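Local coordinates for Atu0111 protein (Agrobacterium tumefaciens, PDB 2FSQ) that is of unknown function but may, like other 2H phosphoesterases, act on phosphodiester bonds, at residues C47-V50 with Q54-S57; D116-R121 with F167-P172; P126-F131 with R160-D165. All blocks are in the same frame, centred on the assembly; numbering follows the deposited sequence.

In the fold
Interaction 1 joins the end of strand 42-48 to the helix that follows it, 54-67, in this α/β protein, an alpha-beta barrel. Interactions 2 and 3 pack helix 111-121 and the loop after it on the C-terminal part of helix 150-167 and the chain leaving it. Their centres are about 13 Å apart, and Arg-170 NH2 and Asp-161 OD1 form a long, weak ion pair at 3.5 Å between them. Interaction 1 lies farther off, its centre about 21 Å from that of interaction 3, although Cys-47 SG packs against Phe-131 CZ at 4.2 Å. Between interactions 1 and 2 the nearest atoms are about 12 Å apart. None of the three contacts can be assigned to a functional site.

Interaction 1: C47-V50 with Q54-S57; sequences CHLV and QTES
Leu-49 meets Thr-55 and Glu-56, and the Val-50 carbonyl meets Glu-56, across a short β-strand-to-α-helix turn, where the chain leaves strand 42-48 of the four-stranded antiparallel sheet and enters helix 54-67. Leu-49 supplies the apolar part. Its CD1 rests 4.2 Å from Glu-56 CA and alongside the first methylenes of that side chain, while the other branch, CD2, approaches Thr-55 CG2 at 4.4 Å. The Val-50 carbonyl makes the tightest approach, with O lying 3.6 Å from Glu-56 CB. No hydrogen bond joins the two segments directly; the polar groups are held by the surroundings. Val-50 O receives the hydroxyl of Ser-53, and Ser-53 OG in turn accepts the backbone N-H of Glu-56, so one serine links the turn to the opening of the helix. Leu-49 O is bound by Arg-219 NE, which holds the Leu-49 to Val-50 peptide. Thr-55 OG1, on the buried side, accepts the N-H of Gln-217 and has a weaker bond to Val-215 O. The Glu-56 chain runs extended, CG anti to the backbone N (chi1 -178°), and this carries its carboxylate back over the turn, where OE1 accepts the backbone N-H of Gly-52.

Interaction 2: D116-R121 with F167-P172; sequences DYYRDR and FGYRHP
Tyr-118 reaches from helix 111-121 to the end of helix 150-167 and meets Phe-167 and Tyr-169 there. The single hydrogen bond between the segments runs from Tyr-118 OH to Phe-167 O over 2.7 Å. The hydroxyl lies in the carbonyl plane on a lone pair, with a C=O...O angle of 131°; the bond anchors the far end of this buried side chain and satisfies its hydroxyl.

Aromatic packing does the rest. Phe-167 CD1 sits over one face of the Tyr-118 ring, 3.4 Å from Tyr-118 CE2 and offset toward the rim; the two ring planes are inclined at 44° and the centroids lie 4.3 Å apart. Tyr-169 presents its ring edge to the Tyr-118 hydroxyl, and Tyr-169 CE2 lies 3.3 Å from Tyr-118 OH. With CG between the backbone N and the carbonyl carbon (chi1 58°), Tyr-169 folds its ring back so that one face lies against Phe-167 CB. Its own hydroxyl is bonded to Gln-89 O.

Beside it, Arg-121 lays its CD methylene near the rim of one Tyr-117 face; its NE bonds Phe-166 O and its NH2 makes a weak bond to Asp-165 O. Tyr-118 and Arg-121 together therefore take up carbonyls of the last helical turn, just before Gly-168 leaves the helix with positive phi.

The contact thus joins helix 111-121 to the end of helix 150-167, packed on strands 42-48 and 84-92: Tyr-118 touches Asn-43 and Phe-167 touches Val-45 of the first, while Phe-167 also meets Phe-88 of the second.

Interaction 3: P126-F131 with R160-D165; sequences PTLPAF and RDTFAD
Thr-162, on the outer face of helix 150-167, receives Pro-126 and Leu-128 of the irregular segment that leads from helix 111-121 toward strand 133-139. The two partners engage different branches of the threonine. The CG corner of the Pro-126 ring points at the Thr-162 methyl: Pro-126 CG is 3.8 Å from Thr-162 CG2, with ring atom CD at 3.9 Å from the same methyl. Leu-128 comes in end-on, its CD1 lying 3.9 Å from Thr-162 OG1 and a little farther from CB. The torsion of Thr-162 sorts these neighbours, since CG2 stands anti to the backbone N while OG1, at chi1 -52°, lies beside it and faces the leucine.

Around this small patch, Leu-128 also packs on Trp-159 and Pro-126 on Phe-166, both from the same helix. Phe-125 touches Thr-162 and stacks on Phe-163.

Thr-162 OG1 is hydrogen-bonded to Leu-158 O, one turn back in its own helix. What crosses the contact is van der Waals packing of methyl and ring carbons, and of a leucine methyl against the hydroxyl oxygen. No hydrogen bond spans 126-131 and 160-165; a directional link of this loop to the helix comes instead from Pro-129 O to Trp-159 NE1.

Interaction 1: C47-V50 with Q54-S57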
ATOM      1  N   CYS A  47       6.060   5.402   3.079  1.00 12.83           N
ATOM      2  CA  CYS A  47       7.198   5.950   2.330  1.00 13.68           C
ATOM      3  C   CYS A  47       6.734   6.276   0.922  1.00 13.73           C
ATOM      4  O   CYS A  47       6.402   5.364   0.155  1.00 13.51           O
ATOM      5  CB  CYS A  47       8.320   4.917   2.233  1.00 13.96           C
ATOM      6  SG  CYS A  47       9.084   4.467   3.803  1.00 14.06           S
ATOM      7  N   HIS A  48       6.704   7.562   0.561  1.00 14.57           N
ATOM      8  CA  HIS A  48       6.379   7.934  -0.808  1.00 15.01           C
ATOM      9  C   HIS A  48       7.576   7.635  -1.720  1.00 15.76           C
ATOM     10  O   HIS A  48       8.697   7.470  -1.244  1.00 15.51           O
ATOM     11  CB  HIS A  48       6.055   9.420  -0.919  1.00 15.75           C
ATOM     12  CG  HIS A  48       4.666   9.785  -0.485  1.00 15.97           C
ATOM     13  ND1 HIS A  48       4.367  10.139   0.809  1.00 19.24           N
ATOM     14  CD2 HIS A  48       3.509   9.888  -1.182  1.00 17.72           C
ATOM     15  CE1 HIS A  48       3.079  10.432   0.901  1.00 19.02           C
ATOM     16  NE2 HIS A  48       2.534  10.290  -0.293  1.00 19.08           N
ATOM     17  N   LEU A  49       7.341   7.567  -3.027  1.00 16.59           N
ATOM     18  CA  LEU A  49       8.450   7.584  -3.993  1.00 17.41           C
ATOM     19  C   LEU A  49       9.075   8.977  -4.035  1.00 17.97           C
ATOM     20  O   LEU A  49       8.489   9.958  -3.564  1.00 18.86           O
ATOM     21  CB  LEU A  49       7.960   7.180  -5.379  1.00 18.09           C
ATOM     22  CG  LEU A  49       7.274   5.821  -5.480  1.00 18.10           C
ATOM     23  CD1 LEU A  49       6.857   5.523  -6.906  1.00 17.98           C
ATOM     24  CD2 LEU A  49       8.177   4.701  -4.948  1.00 19.56           C
ATOM     25  N   VAL A  50      10.286   9.050  -4.569  1.00 18.51           N
ATOM     26  CA  VAL A  50      10.954  10.322  -4.801  1.00 19.09           C
ATOM     27  C   VAL A  50      10.572  10.837  -6.203  1.00 19.02           C
ATOM     28  O   VAL A  50      10.881  10.207  -7.214  1.00 18.26           O
ATOM     29  CB  VAL A  50      12.476  10.174  -4.646  1.00 19.25           C
ATOM     30  CG1 VAL A  50      13.181  11.478  -4.993  1.00 18.16           C
ATOM     31  CG2 VAL A  50      12.834   9.734  -3.226  1.00 20.15           C
ATOM     32  N   GLN A  54      14.609   7.863 -10.977  0.70 15.92           N
ATOM     33  CA  GLN A  54      14.546   6.775 -11.956  0.70 16.29           C
ATOM     34  C   GLN A  54      13.634   5.640 -11.455  0.70 15.10           C
ATOM     35  O   GLN A  54      13.002   4.932 -12.255  0.70 15.94           O
ATOM     36  CB  GLN A  54      15.951   6.298 -12.334  0.70 16.68           C
ATOM     37  CG  GLN A  54      16.786   7.420 -13.006  0.70 19.92           C
ATOM     38  CD  GLN A  54      17.832   6.931 -14.009  0.70 23.56           C
ATOM     39  OE1 GLN A  54      18.482   7.745 -14.680  0.70 25.78           O
ATOM     40  NE2 GLN A  54      18.008   5.614 -14.110  0.70 26.57           N
ATOM     41  N   THR A  55      13.552   5.479 -10.130  1.00 15.04           N
ATOM     42  CA  THR A  55      12.632   4.500  -9.542  1.00 14.47           C
ATOM     43  C   THR A  55      11.191   4.859  -9.907  1.00 14.24           C
ATOM     44  O   THR A  55      10.418   4.012 -10.364  1.00 14.95           O
ATOM     45  CB  THR A  55      12.768   4.422  -7.997  1.00 14.18           C
ATOM     46  OG1 THR A  55      13.998   3.778  -7.654  1.00 14.70           O
ATOM     47  CG2 THR A  55      11.665   3.589  -7.388  1.00 14.14           C
ATOM     48  N   GLU A  56      10.841   6.127  -9.720  1.00 14.41           N
ATOM     49  CA  GLU A  56       9.487   6.544 -10.026  1.00 15.04           C
ATOM     50  C   GLU A  56       9.164   6.360 -11.507  1.00 14.85           C
ATOM     51  O   GLU A  56       8.108   5.827 -11.857  1.00 15.86           O
ATOM     52  CB  GLU A  56       9.246   7.982  -9.596  1.00 15.32           C
ATOM     53  CG  GLU A  56       7.828   8.444  -9.863  1.00 16.89           C
ATOM     54  CD  GLU A  56       7.657   9.932  -9.669  1.00 17.48           C
ATOM     55  OE1 GLU A  56       8.286  10.695 -10.427  1.00 18.45           O
ATOM     56  OE2 GLU A  56       6.862  10.348  -8.795  1.00 19.71           O
ATOM     57  N   SER A  57      10.078   6.772 -12.389  1.00 16.15           N
ATOM     58  CA  SER A  57       9.864   6.587 -13.821  1.00 16.81           C
ATOM     59  C   SER A  57       9.681   5.126 -14.213  1.00 15.72           C
ATOM     60  O   SER A  57       8.834   4.793 -15.050  1.00 16.24           O
ATOM     61  CB  SER A  57      11.007   7.229 -14.619  1.00 17.52           C
ATOM     62  OG  SER A  57      10.988   8.638 -14.443  1.00 21.63           O
TER

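Interaction 2: D116-R121 with F167-P172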
ATOM      1  N   ASP A 116      -4.060  13.780  16.133  1.00 21.05           N
ATOM      2  CA  ASP A 116      -3.390  14.598  17.161  1.00 21.88           C
ATOM      3  C   ASP A 116      -2.739  13.754  18.267  1.00 21.66           C
ATOM      4  O   ASP A 116      -1.611  14.044  18.685  1.00 21.97           O
ATOM      5  CB  ASP A 116      -4.352  15.617  17.792  1.00 23.45           C
ATOM      6  CG  ASP A 116      -4.942  16.607  16.773  1.00 25.81           C
ATOM      7  OD1 ASP A 116      -4.341  16.862  15.706  1.00 30.58           O
ATOM      8  OD2 ASP A 116      -6.020  17.170  17.070  1.00 30.25           O
ATOM      9  N   TYR A 117      -3.447  12.731  18.753  1.00 20.57           N
ATOM     10  CA  TYR A 117      -2.929  11.821  19.788  1.00 20.89           C
ATOM     11  C   TYR A 117      -1.635  11.170  19.317  1.00 21.46           C
ATOM     12  O   TYR A 117      -0.641  11.131  20.051  1.00 21.30           O
ATOM     13  CB  TYR A 117      -4.019  10.798  20.178  1.00 20.88           C
ATOM     14  CG  TYR A 117      -3.636   9.571  21.015  1.00 22.07           C
ATOM     15  CD1 TYR A 117      -3.524   9.643  22.412  1.00 22.89           C
ATOM     16  CD2 TYR A 117      -3.491   8.319  20.419  1.00 21.82           C
ATOM     17  CE1 TYR A 117      -3.225   8.490  23.185  1.00 23.29           C
ATOM     18  CE2 TYR A 117      -3.199   7.167  21.175  1.00 23.64           C
ATOM     19  CZ  TYR A 117      -3.069   7.250  22.558  1.00 22.63           C
ATOM     20  OH  TYR A 117      -2.776   6.092  23.303  1.00 23.16           O
ATOM     21  N   TYR A 118      -1.631  10.717  18.066  1.00 21.42           N
ATOM     22  CA  TYR A 118      -0.460  10.094  17.506  1.00 21.58           C
ATOM     23  C   TYR A 118       0.684  11.062  17.184  1.00 22.46           C
ATOM     24  O   TYR A 118       1.850  10.736  17.428  1.00 23.03           O
ATOM     25  CB  TYR A 118      -0.853   9.305  16.267  1.00 20.73           C
ATOM     26  CG  TYR A 118      -1.580   8.017  16.568  1.00 19.73           C
ATOM     27  CD1 TYR A 118      -1.277   7.251  17.693  1.00 19.20           C
ATOM     28  CD2 TYR A 118      -2.517   7.525  15.674  1.00 19.08           C
ATOM     29  CE1 TYR A 118      -1.936   6.056  17.950  1.00 19.46           C
ATOM     30  CE2 TYR A 118      -3.171   6.324  15.905  1.00 18.72           C
ATOM     31  CZ  TYR A 118      -2.876   5.600  17.039  1.00 18.75           C
ATOM     32  OH  TYR A 118      -3.497   4.399  17.250  1.00 19.66           O
ATOM     33  N   ARG A 119       0.359  12.222  16.617  1.00 23.87           N
ATOM     34  CA  ARG A 119       1.390  13.237  16.341  1.00 25.96           C
ATOM     35  C   ARG A 119       2.181  13.552  17.613  1.00 26.61           C
ATOM     36  O   ARG A 119       3.411  13.690  17.577  1.00 27.29           O
ATOM     37  CB  ARG A 119       0.773  14.511  15.757  1.00 26.29           C
ATOM     38  CG  ARG A 119       1.804  15.527  15.262  1.00 28.76           C
ATOM     39  CD  ARG A 119       1.246  16.937  15.300  1.00 32.08           C
ATOM     40  NE  ARG A 119       0.469  17.304  14.113  1.00 33.44           N
ATOM     41  CZ  ARG A 119       0.982  17.843  13.005  1.00 32.86           C
ATOM     42  NH1 ARG A 119       2.288  18.062  12.898  1.00 33.32           N
ATOM     43  NH2 ARG A 119       0.182  18.164  11.997  1.00 34.51           N
ATOM     44  N   ASP A 120       1.465  13.631  18.735  1.00 27.27           N
ATOM     45  CA  ASP A 120       2.072  13.860  20.043  1.00 27.50           C
ATOM     46  C   ASP A 120       2.901  12.664  20.499  1.00 27.40           C
ATOM     47  O   ASP A 120       4.043  12.818  20.913  1.00 27.43           O
ATOM     48  CB  ASP A 120       1.000  14.184  21.091  1.00 27.86           C
ATOM     49  CG  ASP A 120       1.570  14.270  22.502  1.00 29.67           C
ATOM     50  OD1 ASP A 120       2.570  14.998  22.709  1.00 32.17           O
ATOM     51  OD2 ASP A 120       1.020  13.603  23.400  1.00 31.91           O
ATOM     52  N   ARG A 121       2.326  11.469  20.412  1.00 25.72           N
ATOM     53  CA  ARG A 121       3.020  10.270  20.844  1.00 26.14           C
ATOM     54  C   ARG A 121       4.265  10.032  20.012  1.00 25.27           C
ATOM     55  O   ARG A 121       5.289   9.600  20.544  1.00 26.38           O
ATOM     56  CB  ARG A 121       2.106   9.050  20.738  1.00 25.87           C
ATOM     57  CG  ARG A 121       1.090   8.972  21.828  1.00 28.42           C
ATOM     58  CD  ARG A 121       0.195   7.768  21.637  1.00 28.28           C
ATOM     59  NE  ARG A 121       0.853   6.497  21.925  1.00 30.64           N
ATOM     60  CZ  ARG A 121       1.146   6.044  23.141  1.00 32.20           C
ATOM     61  NH1 ARG A 121       0.882   6.777  24.217  1.00 34.24           N
ATOM     62  NH2 ARG A 121       1.728   4.862  23.280  1.00 33.45           N
ATOM     63  N   PHE A 167       1.506   3.163  18.358  1.00 16.67           N
ATOM     64  CA  PHE A 167       0.116   3.199  17.906  1.00 16.58           C
ATOM     65  C   PHE A 167      -0.828   2.476  18.863  1.00 16.67           C
ATOM     66  O   PHE A 167      -2.023   2.778  18.891  1.00 17.90           O
ATOM     67  CB  PHE A 167       0.009   2.641  16.482  1.00 16.13           C
ATOM     68  CG  PHE A 167       0.335   3.649  15.417  1.00 15.90           C
ATOM     69  CD1 PHE A 167      -0.688   4.270  14.713  1.00 16.61           C
ATOM     70  CD2 PHE A 167       1.662   3.985  15.112  1.00 15.80           C
ATOM     71  CE1 PHE A 167      -0.417   5.216  13.717  1.00 17.04           C
ATOM     72  CE2 PHE A 167       1.942   4.933  14.112  1.00 16.83           C
ATOM     73  CZ  PHE A 167       0.900   5.547  13.421  1.00 15.79           C
ATOM     74  N   GLY A 168      -0.284   1.526  19.622  1.00 16.10           N
ATOM     75  CA  GLY A 168      -1.036   0.826  20.665  1.00 16.54           C
ATOM     76  C   GLY A 168      -1.971  -0.257  20.159  1.00 16.17           C
ATOM     77  O   GLY A 168      -2.945  -0.599  20.823  1.00 17.10           O
ATOM     78  N   TYR A 169      -1.655  -0.831  19.000  1.00 15.26           N
ATOM     79  CA  TYR A 169      -2.348  -2.013  18.499  1.00 14.17           C
ATOM     80  C   TYR A 169      -1.438  -2.719  17.520  1.00 14.13           C
ATOM     81  O   TYR A 169      -0.426  -2.156  17.070  1.00 14.23           O
ATOM     82  CB  TYR A 169      -3.678  -1.664  17.795  1.00 13.81           C
ATOM     83  CG  TYR A 169      -3.504  -0.715  16.621  1.00 13.43           C
ATOM     84  CD1 TYR A 169      -3.031  -1.167  15.383  1.00 12.92           C
ATOM     85  CD2 TYR A 169      -3.810   0.626  16.745  1.00 12.58           C
ATOM     86  CE1 TYR A 169      -2.872  -0.289  14.310  1.00 12.85           C
ATOM     87  CE2 TYR A 169      -3.653   1.498  15.690  1.00 12.50           C
ATOM     88  CZ  TYR A 169      -3.193   1.036  14.476  1.00 12.37           C
ATOM     89  OH  TYR A 169      -3.045   1.934  13.457  1.00 12.64           O
ATOM     90  N   ARG A 170      -1.800  -3.968  17.223  0.60 14.07           N
ATOM     91  CA  ARG A 170      -1.178  -4.789  16.176  0.60 14.57           C
ATOM     92  C   ARG A 170      -2.303  -5.466  15.403  0.60 13.88           C
ATOM     93  O   ARG A 170      -3.273  -5.963  16.004  0.60 13.72           O
ATOM     94  CB  ARG A 170      -0.273  -5.882  16.772  0.60 15.26           C
ATOM     95  CG  ARG A 170       1.079  -5.408  17.277  0.60 17.00           C
ATOM     96  CD  ARG A 170       1.831  -6.504  18.036  0.60 16.58           C
ATOM     97  NE  ARG A 170       3.174  -6.072  18.429  0.60 20.50           N
ATOM     98  CZ  ARG A 170       4.287  -6.762  18.202  0.60 21.59           C
ATOM     99  NH1 ARG A 170       4.242  -7.943  17.602  0.60 22.77           N
ATOM    100  NH2 ARG A 170       5.455  -6.275  18.595  0.60 22.85           N
ATOM    101  N   HIS A 171      -2.183  -5.494  14.079  1.00 12.50           N
ATOM    102  CA  HIS A 171      -3.137  -6.260  13.261  1.00 12.58           C
ATOM    103  C   HIS A 171      -2.800  -7.755  13.322  1.00 12.96           C
ATOM    104  O   HIS A 171      -1.679  -8.128  13.676  1.00 12.25           O
ATOM    105  CB  HIS A 171      -3.083  -5.789  11.809  1.00 12.51           C
ATOM    106  CG  HIS A 171      -3.563  -4.389  11.605  1.00 11.62           C
ATOM    107  ND1 HIS A 171      -3.723  -3.839  10.349  1.00 12.69           N
ATOM    108  CD2 HIS A 171      -3.917  -3.419  12.492  1.00 11.88           C
ATOM    109  CE1 HIS A 171      -4.163  -2.598  10.471  1.00 13.10           C
ATOM    110  NE2 HIS A 171      -4.301  -2.319  11.756  1.00 11.98           N
ATOM    111  N   PRO A 172      -3.777  -8.616  12.987  1.00 13.38           N
ATOM    112  CA  PRO A 172      -3.508 -10.066  12.959  1.00 12.82           C
ATOM    113  C   PRO A 172      -2.306 -10.481  12.105  1.00 13.37           C
ATOM    114  O   PRO A 172      -1.587 -11.407  12.466  1.00 14.29           O
ATOM    115  CB  PRO A 172      -4.821 -10.650  12.396  1.00 13.43           C
ATOM    116  CG  PRO A 172      -5.848  -9.678  12.925  1.00 13.92           C
ATOM    117  CD  PRO A 172      -5.206  -8.322  12.737  1.00 13.27           C
TER

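Interaction 3: P126-F131 with R160-D165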
ATOM      1  N   PRO A 126      12.016   6.783  18.212  1.00 22.18           N
ATOM      2  CA  PRO A 126      13.478   6.715  18.187  1.00 21.78           C
ATOM      3  C   PRO A 126      14.051   6.724  16.773  1.00 21.95           C
ATOM      4  O   PRO A 126      13.360   6.405  15.810  1.00 21.40           O
ATOM      5  CB  PRO A 126      13.775   5.375  18.865  1.00 21.75           C
ATOM      6  CG  PRO A 126      12.576   4.518  18.539  1.00 21.53           C
ATOM      7  CD  PRO A 126      11.411   5.484  18.582  1.00 21.81           C
ATOM      8  N   THR A 127      15.323   7.097  16.666  1.00 21.43           N
ATOM      9  CA  THR A 127      16.048   6.993  15.413  1.00 21.57           C
ATOM     10  C   THR A 127      16.357   5.524  15.153  1.00 21.24           C
ATOM     11  O   THR A 127      16.985   4.857  15.986  1.00 22.77           O
ATOM     12  CB  THR A 127      17.348   7.815  15.495  1.00 21.62           C
ATOM     13  OG1 THR A 127      17.000   9.194  15.683  1.00 23.08           O
ATOM     14  CG2 THR A 127      18.180   7.668  14.216  1.00 22.32           C
ATOM     15  N   LEU A 128      15.871   5.016  14.021  1.00 19.67           N
ATOM     16  CA  LEU A 128      16.119   3.639  13.623  1.00 19.11           C
ATOM     17  C   LEU A 128      16.881   3.614  12.303  1.00 18.45           C
ATOM     18  O   LEU A 128      16.840   4.591  11.558  1.00 18.46           O
ATOM     19  CB  LEU A 128      14.804   2.862  13.523  1.00 19.05           C
ATOM     20  CG  LEU A 128      13.987   2.799  14.812  1.00 19.65           C
ATOM     21  CD1 LEU A 128      12.633   2.184  14.560  1.00 17.47           C
ATOM     22  CD2 LEU A 128      14.699   2.049  15.918  1.00 20.63           C
ATOM     23  N   PRO A 129      17.621   2.522  12.034  1.00 18.15           N
ATOM     24  CA  PRO A 129      18.420   2.493  10.818  1.00 18.18           C
ATOM     25  C   PRO A 129      17.587   2.521   9.540  1.00 17.21           C
ATOM     26  O   PRO A 129      16.445   2.022   9.498  1.00 17.26           O
ATOM     27  CB  PRO A 129      19.171   1.158  10.928  1.00 18.93           C
ATOM     28  CG  PRO A 129      19.139   0.797  12.380  1.00 20.28           C
ATOM     29  CD  PRO A 129      17.807   1.301  12.845  1.00 19.29           C
ATOM     30  N   ALA A 130      18.177   3.075   8.491  1.00 16.82           N
ATOM     31  CA  ALA A 130      17.552   3.059   7.179  1.00 16.30           C
ATOM     32  C   ALA A 130      17.503   1.645   6.636  1.00 16.07           C
ATOM     33  O   ALA A 130      18.306   0.779   7.000  1.00 16.28           O
ATOM     34  CB  ALA A 130      18.335   3.947   6.220  1.00 17.62           C
ATOM     35  N   PHE A 131      16.531   1.419   5.759  1.00 14.57           N
ATOM     36  CA  PHE A 131      16.373   0.140   5.087  1.00 14.85           C
ATOM     37  C   PHE A 131      16.179   0.363   3.593  1.00 14.62           C
ATOM     38  O   PHE A 131      15.732   1.432   3.164  1.00 16.23           O
ATOM     39  CB  PHE A 131      15.186  -0.640   5.673  1.00 14.74           C
ATOM     40  CG  PHE A 131      13.885   0.140   5.697  1.00 15.21           C
ATOM     41  CD1 PHE A 131      13.031   0.166   4.585  1.00 14.85           C
ATOM     42  CD2 PHE A 131      13.506   0.839   6.842  1.00 15.48           C
ATOM     43  CE1 PHE A 131      11.813   0.883   4.632  1.00 15.37           C
ATOM     44  CE2 PHE A 131      12.307   1.541   6.894  1.00 16.44           C
ATOM     45  CZ  PHE A 131      11.466   1.571   5.781  1.00 15.29           C
ATOM     46  N   ARG A 160       8.395  -1.564  12.430  1.00 13.74           N
ATOM     47  CA  ARG A 160       6.983  -1.912  12.627  1.00 13.62           C
ATOM     48  C   ARG A 160       6.690  -2.295  14.062  1.00 14.98           C
ATOM     49  O   ARG A 160       5.664  -1.901  14.595  1.00 14.82           O
ATOM     50  CB  ARG A 160       6.556  -3.015  11.657  1.00 13.59           C
ATOM     51  CG  ARG A 160       6.311  -2.452  10.262  1.00 13.39           C
ATOM     52  CD  ARG A 160       6.021  -3.527   9.217  1.00 11.91           C
ATOM     53  NE  ARG A 160       5.019  -4.482   9.698  1.00 10.38           N
ATOM     54  CZ  ARG A 160       3.706  -4.267   9.683  1.00 10.45           C
ATOM     55  NH1 ARG A 160       3.210  -3.122   9.217  1.00 11.81           N
ATOM     56  NH2 ARG A 160       2.891  -5.197  10.173  1.00 11.31           N
ATOM     57  N   ASP A 161       7.586  -3.043  14.691  1.00 14.67           N
ATOM     58  CA  ASP A 161       7.366  -3.406  16.091  1.00 16.29           C
ATOM     59  C   ASP A 161       7.354  -2.146  16.948  1.00 16.70           C
ATOM     60  O   ASP A 161       6.576  -2.022  17.902  1.00 17.70           O
ATOM     61  CB  ASP A 161       8.465  -4.341  16.598  1.00 16.44           C
ATOM     62  CG  ASP A 161       8.324  -5.762  16.079  1.00 18.62           C
ATOM     63  OD1 ASP A 161       7.238  -6.109  15.557  1.00 19.98           O
ATOM     64  OD2 ASP A 161       9.316  -6.529  16.185  1.00 22.08           O
ATOM     65  N   THR A 162       8.226  -1.200  16.612  1.00 16.03           N
ATOM     66  CA  THR A 162       8.283   0.030  17.372  1.00 16.86           C
ATOM     67  C   THR A 162       7.006   0.845  17.131  1.00 16.86           C
ATOM     68  O   THR A 162       6.418   1.378  18.072  1.00 17.12           O
ATOM     69  CB  THR A 162       9.565   0.842  17.027  1.00 16.54           C
ATOM     70  OG1 THR A 162      10.716  -0.009  17.149  1.00 18.45           O
ATOM     71  CG2 THR A 162       9.736   2.058  17.962  1.00 17.84           C
ATOM     72  N   PHE A 163       6.544   0.913  15.881  1.00 16.07           N
ATOM     73  CA  PHE A 163       5.284   1.591  15.616  1.00 16.12           C
ATOM     74  C   PHE A 163       4.111   0.976  16.354  1.00 16.59           C
ATOM     75  O   PHE A 163       3.225   1.707  16.792  1.00 16.17           O
ATOM     76  CB  PHE A 163       4.968   1.651  14.121  1.00 15.55           C
ATOM     77  CG  PHE A 163       5.722   2.742  13.384  1.00 15.07           C
ATOM     78  CD1 PHE A 163       5.681   4.074  13.813  1.00 16.53           C
ATOM     79  CD2 PHE A 163       6.437   2.438  12.245  1.00 14.21           C
ATOM     80  CE1 PHE A 163       6.376   5.066  13.107  1.00 17.02           C
ATOM     81  CE2 PHE A 163       7.115   3.402  11.537  1.00 15.17           C
ATOM     82  CZ  PHE A 163       7.106   4.716  11.969  1.00 15.91           C
ATOM     83  N   ALA A 164       4.102  -0.348  16.493  1.00 16.55           N
ATOM     84  CA  ALA A 164       3.005  -1.010  17.206  1.00 17.71           C
ATOM     85  C   ALA A 164       2.938  -0.504  18.638  1.00 18.46           C
ATOM     86  O   ALA A 164       1.858  -0.286  19.167  1.00 18.20           O
ATOM     87  CB  ALA A 164       3.168  -2.525  17.167  1.00 18.06           C
ATOM     88  N   ASP A 165       4.096  -0.293  19.260  1.00 18.51           N
ATOM     89  CA  ASP A 165       4.133   0.270  20.612  1.00 20.38           C
ATOM     90  C   ASP A 165       3.555   1.680  20.662  1.00 20.46           C
ATOM     91  O   ASP A 165       2.786   2.011  21.560  1.00 21.55           O
ATOM     92  CB  ASP A 165       5.564   0.272  21.154  1.00 21.16           C
ATOM     93  CG  ASP A 165       6.072  -1.116  21.472  1.00 24.72           C
ATOM     94  OD1 ASP A 165       5.247  -2.035  21.668  1.00 28.50           O
ATOM     95  OD2 ASP A 165       7.313  -1.291  21.527  1.00 29.86           O
TER